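Local coordinates for putative pyridoxal phosphate-dependent transferase (Clostridium difficile, PDB 4DQ6), which is a putative pyridoxal phosphate-dependent transferase of the class I and II aminotransferase family, built as a two-chain assembly that holds pyridoxal-5'-phosphate, at residues G149-D154 / N175-V180; I119-P122 / F127-V130; L143-N148 / W329-A334. One frame throughout, in Å; residues are numbered along the deposited sequence. Where two conformers were deposited one is given.

Interaction 1 of 3, residues G149-D154 / N175-V180; sequences GNYIMD and NPVGRV. With PLP (pyridoxal-5'-phosphate), chain C.
Val177 sits over the middle of one face of the Tyr151 ring. Its CG1 methyl lies 3.7 Å from the ring centroid and only 13° off the ring normal, a CH-pi contact, while Val177 CB comes to 3.7 Å from Tyr151 CD1 nearer the rim of the ring. A beta-branched residue suits this place because the branch puts CG1 over the centre of the ring, with C-H bonds toward the pi cloud. At the far end of the ring, Tyr151 OH is hydrogen-bonded to Trp329 NE1, so the tyrosine is held both across its face and by its hydroxyl.

The backbone of the same residue receives Arg179. NH2 of Arg179 donates to Tyr151 O at 2.9 Å with an N-H...O angle of 157°, and the oxygen lies in the plane of the guanidinium, at its edge. The arginine gets there by folding, with bends at chi2 and chi3, which bring the group back beside strand 151-152, where Arg179 NH2 lies 4.0 Å from Ile152 CG2. Its other nitrogens are engaged by carboxylates, NE by Glu323 and NH1 by Glu185; Arg179 NH1 also reaches Val180 O at 3.2 Å. These bonds in several directions should fix the rotation of the guanidinium.

Gly178, with its positive phi, lets the loop turn between Val177 and Arg179. Nearer the cofactor, just before the cis peptide bond preceding Pro176, Asn175 ND2 donates to O3 of pyridoxal-5'-phosphate at 2.7 Å, a bond from asparagine to the ring oxygen of the cofactor that is characteristic of the cofactor site of fold-type I PLP enzymes.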
loop_
_atom_site.group_PDB
_atom_site.type_symbol
_atom_site.label_atom_id
_atom_site.label_comp_id
_atom_site.label_asym_id
_atom_site.label_seq_id
_atom_site.Cartn_x
_atom_site.Cartn_y
_atom_site.Cartn_z
ATOM N N GLY A 149 -39.890 -7.937 4.576
ATOM C CA GLY A 149 -38.813 -7.922 3.620
ATOM C C GLY A 149 -37.599 -7.078 3.976
ATOM O O GLY A 149 -36.548 -7.179 3.319
ATOM N N ASN A 150 -37.690 -6.371 5.094
ATOM C CA ASN A 150 -36.610 -5.452 5.529
ATOM C C ASN A 150 -35.665 -6.146 6.461
ATOM O O ASN A 150 -36.088 -7.127 7.092
ATOM C CB ASN A 150 -37.193 -4.240 6.220
ATOM C CG ASN A 150 -38.101 -3.430 5.293
ATOM O OD1 ASN A 150 -38.113 -3.699 4.082
ATOM N ND2 ASN A 150 -38.980 -2.579 5.860
ATOM N N TYR A 151 -34.422 -5.671 6.557
ATOM C CA TYR A 151 -33.475 -6.228 7.505
ATOM C C TYR A 151 -33.321 -5.350 8.741
ATOM O O TYR A 151 -33.246 -4.136 8.677
ATOM C CB TYR A 151 -32.086 -6.409 6.896
ATOM C CG TYR A 151 -32.000 -7.471 5.835
ATOM C CD1 TYR A 151 -32.345 -7.187 4.517
ATOM C CD2 TYR A 151 -31.712 -8.818 6.169
ATOM C CE1 TYR A 151 -32.268 -8.155 3.536
ATOM C CE2 TYR A 151 -31.624 -9.811 5.198
ATOM C CZ TYR A 151 -31.906 -9.436 3.841
ATOM O OH TYR A 151 -31.818 -10.456 2.933
ATOM N N ILE A 152 -33.192 -5.998 9.895
ATOM C CA ILE A 152 -32.802 -5.354 11.143
ATOM C C ILE A 152 -31.741 -6.204 11.845
ATOM O O ILE A 152 -31.524 -7.361 11.504
ATOM C CB ILE A 152 -34.029 -5.065 12.083
ATOM C CG1 ILE A 152 -34.684 -6.343 12.612
ATOM C CG2 ILE A 152 -34.926 -4.021 11.332
ATOM C CD1 ILE A 152 -35.681 -6.095 13.758
ATOM N N MET A 153 -31.067 -5.575 12.771
ATOM C CA MET A 153 -30.228 -6.357 13.729
ATOM C C MET A 153 -31.017 -7.311 14.611
ATOM O O MET A 153 -32.148 -7.017 15.062
ATOM C CB MET A 153 -29.408 -5.398 14.550
ATOM C CG MET A 153 -28.570 -4.417 13.717
ATOM S SD MET A 153 -27.388 -3.562 14.782
ATOM C CE MET A 153 -26.618 -2.473 13.588
ATOM N N ASP A 154 -30.433 -8.495 14.863
ATOM C CA ASP A 154 -31.060 -9.442 15.759
ATOM C C ASP A 154 -30.450 -9.285 17.159
ATOM O O ASP A 154 -29.505 -9.967 17.517
ATOM C CB ASP A 154 -30.937 -10.860 15.238
ATOM C CG ASP A 154 -31.785 -11.849 16.012
ATOM O OD1 ASP A 154 -32.162 -11.543 17.176
ATOM O OD2 ASP A 154 -32.101 -12.944 15.462
ATOM N N ASN A 175 -23.403 -3.268 3.653
ATOM C CA ASN A 175 -23.295 -3.949 2.352
ATOM C C ASN A 175 -23.409 -5.451 2.594
ATOM O O ASN A 175 -22.625 -5.992 3.380
ATOM C CB ASN A 175 -21.933 -3.565 1.751
ATOM C CG ASN A 175 -21.469 -4.465 0.652
ATOM O OD1 ASN A 175 -22.207 -5.203 0.042
ATOM N ND2 ASN A 175 -20.153 -4.333 0.325
ATOM N N PRO A 176 -24.380 -6.166 1.986
ATOM C CA PRO A 176 -25.048 -5.784 0.733
ATOM C C PRO A 176 -26.497 -5.372 0.861
ATOM O O PRO A 176 -27.143 -5.049 -0.200
ATOM C CB PRO A 176 -24.957 -7.103 -0.067
ATOM C CG PRO A 176 -25.224 -8.114 0.979
ATOM C CD PRO A 176 -24.406 -7.639 2.138
ATOM N N VAL A 177 -27.069 -5.427 2.048
ATOM C CA VAL A 177 -28.513 -5.248 2.186
ATOM C C VAL A 177 -29.001 -3.797 2.049
ATOM O O VAL A 177 -30.205 -3.574 1.917
ATOM C CB VAL A 177 -29.075 -5.894 3.433
ATOM C CG1 VAL A 177 -28.667 -7.363 3.565
ATOM C CG2 VAL A 177 -28.755 -5.121 4.704
ATOM N N GLY A 178 -28.083 -2.868 2.157
ATOM C CA GLY A 178 -28.362 -1.424 1.888
ATOM C C GLY A 178 -28.920 -0.638 3.040
ATOM O O GLY A 178 -29.449 0.421 2.868
ATOM N N ARG A 179 -28.803 -1.182 4.266
ATOM C CA ARG A 179 -29.327 -0.529 5.500
ATOM C C ARG A 179 -28.436 0.655 5.934
ATOM O O ARG A 179 -27.229 0.494 6.090
ATOM C CB ARG A 179 -29.508 -1.481 6.700
ATOM C CG ARG A 179 -30.758 -2.370 6.693
ATOM C CD ARG A 179 -32.091 -1.668 6.620
ATOM N NE ARG A 179 -32.134 -0.427 7.384
ATOM C CZ ARG A 179 -32.377 -0.284 8.672
ATOM N NH1 ARG A 179 -32.312 0.889 9.231
ATOM N NH2 ARG A 179 -32.643 -1.360 9.408
ATOM N N VAL A 180 -29.062 1.796 6.180
ATOM C CA VAL A 180 -28.482 2.928 6.848
ATOM C C VAL A 180 -29.059 2.874 8.282
ATOM O O VAL A 180 -30.220 3.192 8.500
ATOM C CB VAL A 180 -28.811 4.240 6.088
ATOM C CG1 VAL A 180 -28.397 5.461 6.877
ATOM C CG2 VAL A 180 -28.119 4.235 4.717
HETATM N N1 PLP C . -15.609 -2.278 3.421
HETATM C C2 PLP C . -16.807 -2.459 2.776
HETATM C C2A PLP C . -18.114 -2.671 3.478
HETATM C C3 PLP C . -16.879 -2.439 1.332
HETATM O O3 PLP C . -18.030 -2.636 0.703
HETATM C C4 PLP C . -15.657 -2.222 0.574
HETATM C C4A PLP C . -15.657 -2.247 -0.933
HETATM C C5 PLP C . -14.430 -2.029 1.331
HETATM C C6 PLP C . -14.454 -2.076 2.745
HETATM C C5A PLP C . -13.172 -1.771 0.564
HETATM O O4P PLP C . -12.150 -2.172 1.414
HETATM P P PLP C . -10.654 -1.748 0.959
HETATM O O1P PLP C . -10.553 -0.307 1.321
HETATM O O2P PLP C . -9.815 -2.768 1.826
HETATM O O3P PLP C . -10.681 -1.949 -0.588
#

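Interaction 2 of 3, residues I119-P122 / F127-V130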
loop_
_atom_site.group_PDB
_atom_site.type_symbol
_atom_site.label_atom_id
_atom_site.label_comp_id
_atom_site.label_asym_id
_atom_site.label_seq_id
_atom_site.Cartn_x
_atom_site.Cartn_y
_atom_site.Cartn_z
ATOM N N ILE A 119 -19.576 -10.755 13.765
ATOM C CA ILE A 119 -20.065 -9.989 12.562
ATOM C C ILE A 119 -21.540 -10.277 12.320
ATOM O O ILE A 119 -22.107 -11.201 12.962
ATOM C CB ILE A 119 -19.261 -10.278 11.270
ATOM C CG1 ILE A 119 -19.526 -11.672 10.737
ATOM C CG2 ILE A 119 -17.753 -9.970 11.436
ATOM C CD1 ILE A 119 -18.859 -11.962 9.388
ATOM N N GLN A 120 -22.239 -9.499 11.489
ATOM C CA GLN A 120 -23.635 -9.753 11.105
ATOM C C GLN A 120 -23.741 -10.067 9.619
ATOM O O GLN A 120 -23.419 -9.214 8.766
ATOM C CB GLN A 120 -24.507 -8.546 11.398
ATOM C CG GLN A 120 -24.438 -8.024 12.820
ATOM C CD GLN A 120 -25.128 -6.701 13.025
ATOM O OE1 GLN A 120 -24.739 -5.680 12.451
ATOM N NE2 GLN A 120 -26.164 -6.691 13.852
ATOM N N GLU A 121 -24.161 -11.251 9.279
ATOM C CA GLU A 121 -24.339 -11.683 7.883
ATOM C C GLU A 121 -25.800 -11.605 7.449
ATOM O O GLU A 121 -26.705 -11.695 8.257
ATOM C CB GLU A 121 -23.816 -13.112 7.748
ATOM C CG GLU A 121 -22.277 -13.079 7.767
ATOM C CD GLU A 121 -21.590 -14.366 7.366
ATOM O OE1 GLU A 121 -22.258 -15.403 7.399
ATOM O OE2 GLU A 121 -20.370 -14.327 7.015
ATOM N N PRO A 122 -26.068 -11.437 6.150
ATOM C CA PRO A 122 -25.064 -11.415 5.071
ATOM C C PRO A 122 -24.287 -10.119 5.079
ATOM O O PRO A 122 -24.895 -9.035 5.259
ATOM C CB PRO A 122 -25.922 -11.589 3.837
ATOM C CG PRO A 122 -27.265 -10.988 4.203
ATOM C CD PRO A 122 -27.446 -11.304 5.690
ATOM N N PHE A 127 -15.142 -9.405 5.734
ATOM C CA PHE A 127 -15.416 -9.429 7.206
ATOM C C PHE A 127 -15.223 -10.841 7.815
ATOM O O PHE A 127 -14.694 -10.992 8.923
ATOM C CB PHE A 127 -16.839 -8.995 7.509
ATOM C CG PHE A 127 -17.043 -7.502 7.644
ATOM C CD1 PHE A 127 -16.299 -6.585 6.961
ATOM C CD2 PHE A 127 -18.055 -7.081 8.495
ATOM C CE1 PHE A 127 -16.557 -5.221 7.143
ATOM C CE2 PHE A 127 -18.314 -5.752 8.707
ATOM C CZ PHE A 127 -17.598 -4.818 7.985
ATOM N N ASN A 128 -15.710 -11.835 7.113
ATOM C CA ASN A 128 -15.596 -13.216 7.499
ATOM C C ASN A 128 -14.134 -13.676 7.372
ATOM O O ASN A 128 -13.530 -14.192 8.329
ATOM C CB ASN A 128 -16.613 -14.015 6.646
ATOM C CG ASN A 128 -16.699 -15.499 7.003
ATOM O OD1 ASN A 128 -15.691 -16.162 6.983
ATOM N ND2 ASN A 128 -17.938 -16.035 7.212
ATOM N N SER A 129 -13.548 -13.495 6.201
ATOM C CA SER A 129 -12.224 -14.001 5.983
ATOM C C SER A 129 -11.170 -13.309 6.815
ATOM O O SER A 129 -10.170 -13.937 7.179
ATOM C CB SER A 129 -11.854 -13.995 4.512
ATOM O OG SER A 129 -12.018 -12.759 3.962
ATOM N N VAL A 130 -11.320 -12.012 7.100
ATOM C CA VAL A 130 -10.275 -11.321 7.850
ATOM C C VAL A 130 -10.170 -11.875 9.271
ATOM O O VAL A 130 -9.076 -11.974 9.817
ATOM C CB VAL A 130 -10.435 -9.774 7.844
ATOM C CG1 VAL A 130 -11.541 -9.318 8.802
ATOM C CG2 VAL A 130 -9.070 -9.114 8.167
#
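Ile119, which buries the most surface here, directs its side chain at the helix 126-133. Its CD1 methyl reaches 4.1 Å from Phe127 CB and 3.9 Å from the backbone N of Asn128, and its CG2 branch lies 4.1 Å from Phe127 CD2, approaching that ring obliquely. A chi1 of 71° points CG1 and its CD1 toward the start of the helix segment, with CG2 beside the backbone N of Ile119 and near the ring and carbonyl O of Phe127. Phe127 fits this buried place as a large apolar group; it also packs on Ile169 and Cys171 of strand 165-171, and the nearest atoms of its side chain and pyridoxal-5'-phosphate are about 5 Å apart.

Asn128, next along the helix, makes the polar link. Its ND2 donates to Glu121 OE2 at 3.0 Å in a nearly straight bond (173°), arriving on the syn side of the carboxylate oxygen, with amide and carboxylate planes 22° apart. Glutamate is long enough to reach the helix with an extended chain, and its OE1 accepts from the backbone N of Ile362, so both oxygens of the buried carboxylate have partners. Strand 116-119 running through a short loop into helix 126-133 is a beta-to-alpha connection of the central mixed sheet, in the large domain of the PLP-dependent aminotransferase fold.

Interaction 3 of 3, residues L143-N148 / W329-A334; sequences LQKLEN and WVDFSA
Lys145 and Asp331 meet at the ends of their side chains, Lys145 NZ standing 3.8 Å from Asp331 OD2. At that separation the salt bridge is a long one, and a water bridges the two charges: the molecule accepts from Lys145 NZ at 2.7 Å and donates to Asp331 OD2 at 2.7 Å. The lysine chain is extended throughout, with CG anti to the backbone N (chi1 -170°), and covers most of the 12.0 Å between the CA atoms of Lys145 and Asp331. Its ammonium is also hydrogen-bonded to Tyr367 OH, so it has a water and a hydroxyl as hydrogen-bond partners, with the carboxylate further off.

The other carboxylate oxygen is turned back on its own chain. Asp331 OD1 accepts from Ser333 N at 2.9 Å, which makes an Asx turn just where strand 327-331 ends, and also from Ser333 OG at 2.7 Å on the syn side. Aspartate and serine suit such a turn, since short polar side chains can bond to the nearby backbone and to each other. Two donors on OD1 should hold the carboxylate in place and leave OD2 facing the lysine.

Behind each partner lies a sheet. Strand 144-145 carries Lys145 in a two-stranded antiparallel hairpin with 151-152, and the lysine rests on Tyr151. On the other side, strand 327-331 pairs with 367-371, where the ring of Trp329 stacks on Tyr367.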
loop_
_atom_site.group_PDB
_atom_site.type_symbol
_atom_site.label_atom_id
_atom_site.label_comp_id
_atom_site.label_asym_id
_atom_site.label_seq_id
_atom_site.Cartn_x
_atom_site.Cartn_y
_atom_site.Cartn_z
ATOM N N LEU A 143 -28.271 -10.939 10.531
ATOM C CA LEU A 143 -29.383 -9.974 10.503
ATOM C C LEU A 143 -30.714 -10.731 10.443
ATOM O O LEU A 143 -30.795 -11.851 9.947
ATOM C CB LEU A 143 -29.256 -9.010 9.332
ATOM C CG LEU A 143 -28.002 -8.153 9.291
ATOM C CD1 LEU A 143 -28.046 -7.344 8.000
ATOM C CD2 LEU A 143 -27.868 -7.226 10.460
ATOM N N GLN A 144 -31.766 -10.124 10.991
ATOM C CA GLN A 144 -33.128 -10.688 10.918
ATOM C C GLN A 144 -33.786 -10.083 9.671
ATOM O O GLN A 144 -33.901 -8.843 9.565
ATOM C CB GLN A 144 -33.942 -10.378 12.195
ATOM C CG GLN A 144 -35.410 -10.812 12.189
ATOM C CD GLN A 144 -36.090 -10.567 13.567
ATOM O OE1 GLN A 144 -35.554 -9.875 14.437
ATOM N NE2 GLN A 144 -37.267 -11.170 13.766
ATOM N N LYS A 145 -34.222 -10.935 8.752
ATOM C CA LYS A 145 -35.084 -10.518 7.662
ATOM C C LYS A 145 -36.516 -10.593 8.155
ATOM O O LYS A 145 -36.993 -11.690 8.496
ATOM C CB LYS A 145 -34.927 -11.347 6.407
ATOM C CG LYS A 145 -35.672 -10.699 5.249
ATOM C CD LYS A 145 -35.494 -11.527 3.996
ATOM C CE LYS A 145 -36.177 -10.889 2.825
ATOM N NZ LYS A 145 -36.051 -11.822 1.666
ATOM N N LEU A 146 -37.184 -9.462 8.260
ATOM C CA LEU A 146 -38.545 -9.387 8.766
ATOM C C LEU A 146 -39.519 -9.866 7.698
ATOM O O LEU A 146 -39.179 -9.963 6.543
ATOM C CB LEU A 146 -38.871 -7.936 9.160
ATOM C CG LEU A 146 -38.072 -7.320 10.276
ATOM C CD1 LEU A 146 -38.402 -5.832 10.392
ATOM C CD2 LEU A 146 -38.266 -8.126 11.567
ATOM N N GLU A 147 -40.705 -10.241 8.140
ATOM C CA GLU A 147 -41.729 -10.678 7.216
ATOM C C GLU A 147 -42.165 -9.574 6.274
ATOM O O GLU A 147 -42.829 -9.853 5.275
ATOM C CB GLU A 147 -42.957 -11.187 7.937
ATOM C CG GLU A 147 -42.796 -12.369 8.901
ATOM C CD GLU A 147 -41.956 -13.489 8.378
ATOM O OE1 GLU A 147 -42.071 -13.824 7.151
ATOM O OE2 GLU A 147 -41.181 -14.043 9.225
ATOM N N ASN A 148 -41.824 -8.321 6.568
ATOM C CA ASN A 148 -42.031 -7.253 5.591
ATOM C C ASN A 148 -40.938 -7.100 4.546
ATOM O O ASN A 148 -41.050 -6.228 3.697
ATOM C CB ASN A 148 -42.349 -5.961 6.350
ATOM C CG ASN A 148 -41.131 -5.366 7.048
ATOM O OD1 ASN A 148 -40.002 -5.776 6.772
ATOM N ND2 ASN A 148 -41.350 -4.393 7.912
ATOM N N TRP A 329 -29.820 -5.383 -3.857
ATOM C CA TRP A 329 -29.876 -6.715 -3.301
ATOM C C TRP A 329 -31.167 -7.344 -3.709
ATOM O O TRP A 329 -32.244 -6.942 -3.225
ATOM C CB TRP A 329 -29.760 -6.583 -1.804
ATOM C CG TRP A 329 -29.669 -7.847 -0.940
ATOM C CD1 TRP A 329 -30.491 -8.233 0.158
ATOM C CD2 TRP A 329 -28.614 -8.843 -0.966
ATOM N NE1 TRP A 329 -30.015 -9.322 0.667
ATOM C CE2 TRP A 329 -28.905 -9.759 0.078
ATOM C CE3 TRP A 329 -27.522 -9.093 -1.791
ATOM C CZ2 TRP A 329 -28.104 -10.873 0.325
ATOM C CZ3 TRP A 329 -26.694 -10.157 -1.534
ATOM C CH2 TRP A 329 -27.009 -11.073 -0.495
ATOM N N VAL A 330 -31.089 -8.301 -4.648
ATOM C CA VAL A 330 -32.284 -8.803 -5.313
ATOM C C VAL A 330 -32.464 -10.296 -5.019
ATOM O O VAL A 330 -31.540 -11.069 -5.166
ATOM C CB VAL A 330 -32.180 -8.610 -6.848
ATOM C CG1 VAL A 330 -33.408 -9.156 -7.560
ATOM C CG2 VAL A 330 -31.927 -7.151 -7.210
ATOM N N ASP A 331 -33.657 -10.655 -4.539
ATOM C CA ASP A 331 -34.001 -12.008 -4.190
ATOM C C ASP A 331 -34.581 -12.725 -5.423
ATOM O O ASP A 331 -35.610 -12.323 -5.944
ATOM C CB ASP A 331 -35.027 -11.931 -3.073
ATOM C CG ASP A 331 -35.481 -13.276 -2.590
ATOM O OD1 ASP A 331 -34.913 -14.311 -2.978
ATOM O OD2 ASP A 331 -36.460 -13.265 -1.812
ATOM N N PHE A 332 -33.876 -13.773 -5.837
ATOM C CA PHE A 332 -34.265 -14.649 -6.950
ATOM C C PHE A 332 -34.863 -15.976 -6.507
ATOM O O PHE A 332 -35.087 -16.867 -7.312
ATOM C CB PHE A 332 -33.032 -14.985 -7.789
ATOM C CG PHE A 332 -32.501 -13.863 -8.618
ATOM C CD1 PHE A 332 -31.890 -12.780 -8.063
ATOM C CD2 PHE A 332 -32.554 -13.954 -10.022
ATOM C CE1 PHE A 332 -31.384 -11.770 -8.861
ATOM C CE2 PHE A 332 -32.055 -12.971 -10.830
ATOM C CZ PHE A 332 -31.431 -11.855 -10.237
ATOM N N SER A 333 -35.107 -16.146 -5.210
ATOM C CA SER A 333 -35.468 -17.443 -4.684
ATOM C C SER A 333 -36.803 -17.980 -5.239
ATOM O O SER A 333 -36.980 -19.207 -5.341
ATOM C CB SER A 333 -35.525 -17.410 -3.143
ATOM O OG SER A 333 -36.508 -16.521 -2.676
ATOM N N ALA A 334 -37.710 -17.100 -5.647
ATOM C CA ALA A 334 -39.040 -17.556 -6.141
ATOM C C ALA A 334 -38.920 -18.314 -7.470
ATOM O O ALA A 334 -39.862 -18.977 -7.872
ATOM C CB ALA A 334 -40.032 -16.394 -6.256
HETATM O O HOH W 1 -37.617 -11.247 -0.445
#

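Along the chain, interaction 2 closes before interaction 1 opens, and interaction 1 is nested within the loop that interaction 3 closes. The centre of interaction 1 is about 10 Å from that of interaction 3 and about 14 Å from that of interaction 2; interactions 2 and 3 have centres about 18 Å apart. The hairpin 144-145/151-152 is shared by interactions 1 and 3, while the residues after strand 116-119 meet it through a probable hydrogen bond from Leu143 N to Glu121 O. Pro122 packs on both Val177 and Trp329. Together the contacts connect the seven-stranded mixed sheet, the hairpin and the four-stranded antiparallel sheet; interaction 1 holds Asn175 of the cofactor pocket, and interaction 2 places Phe127 near it.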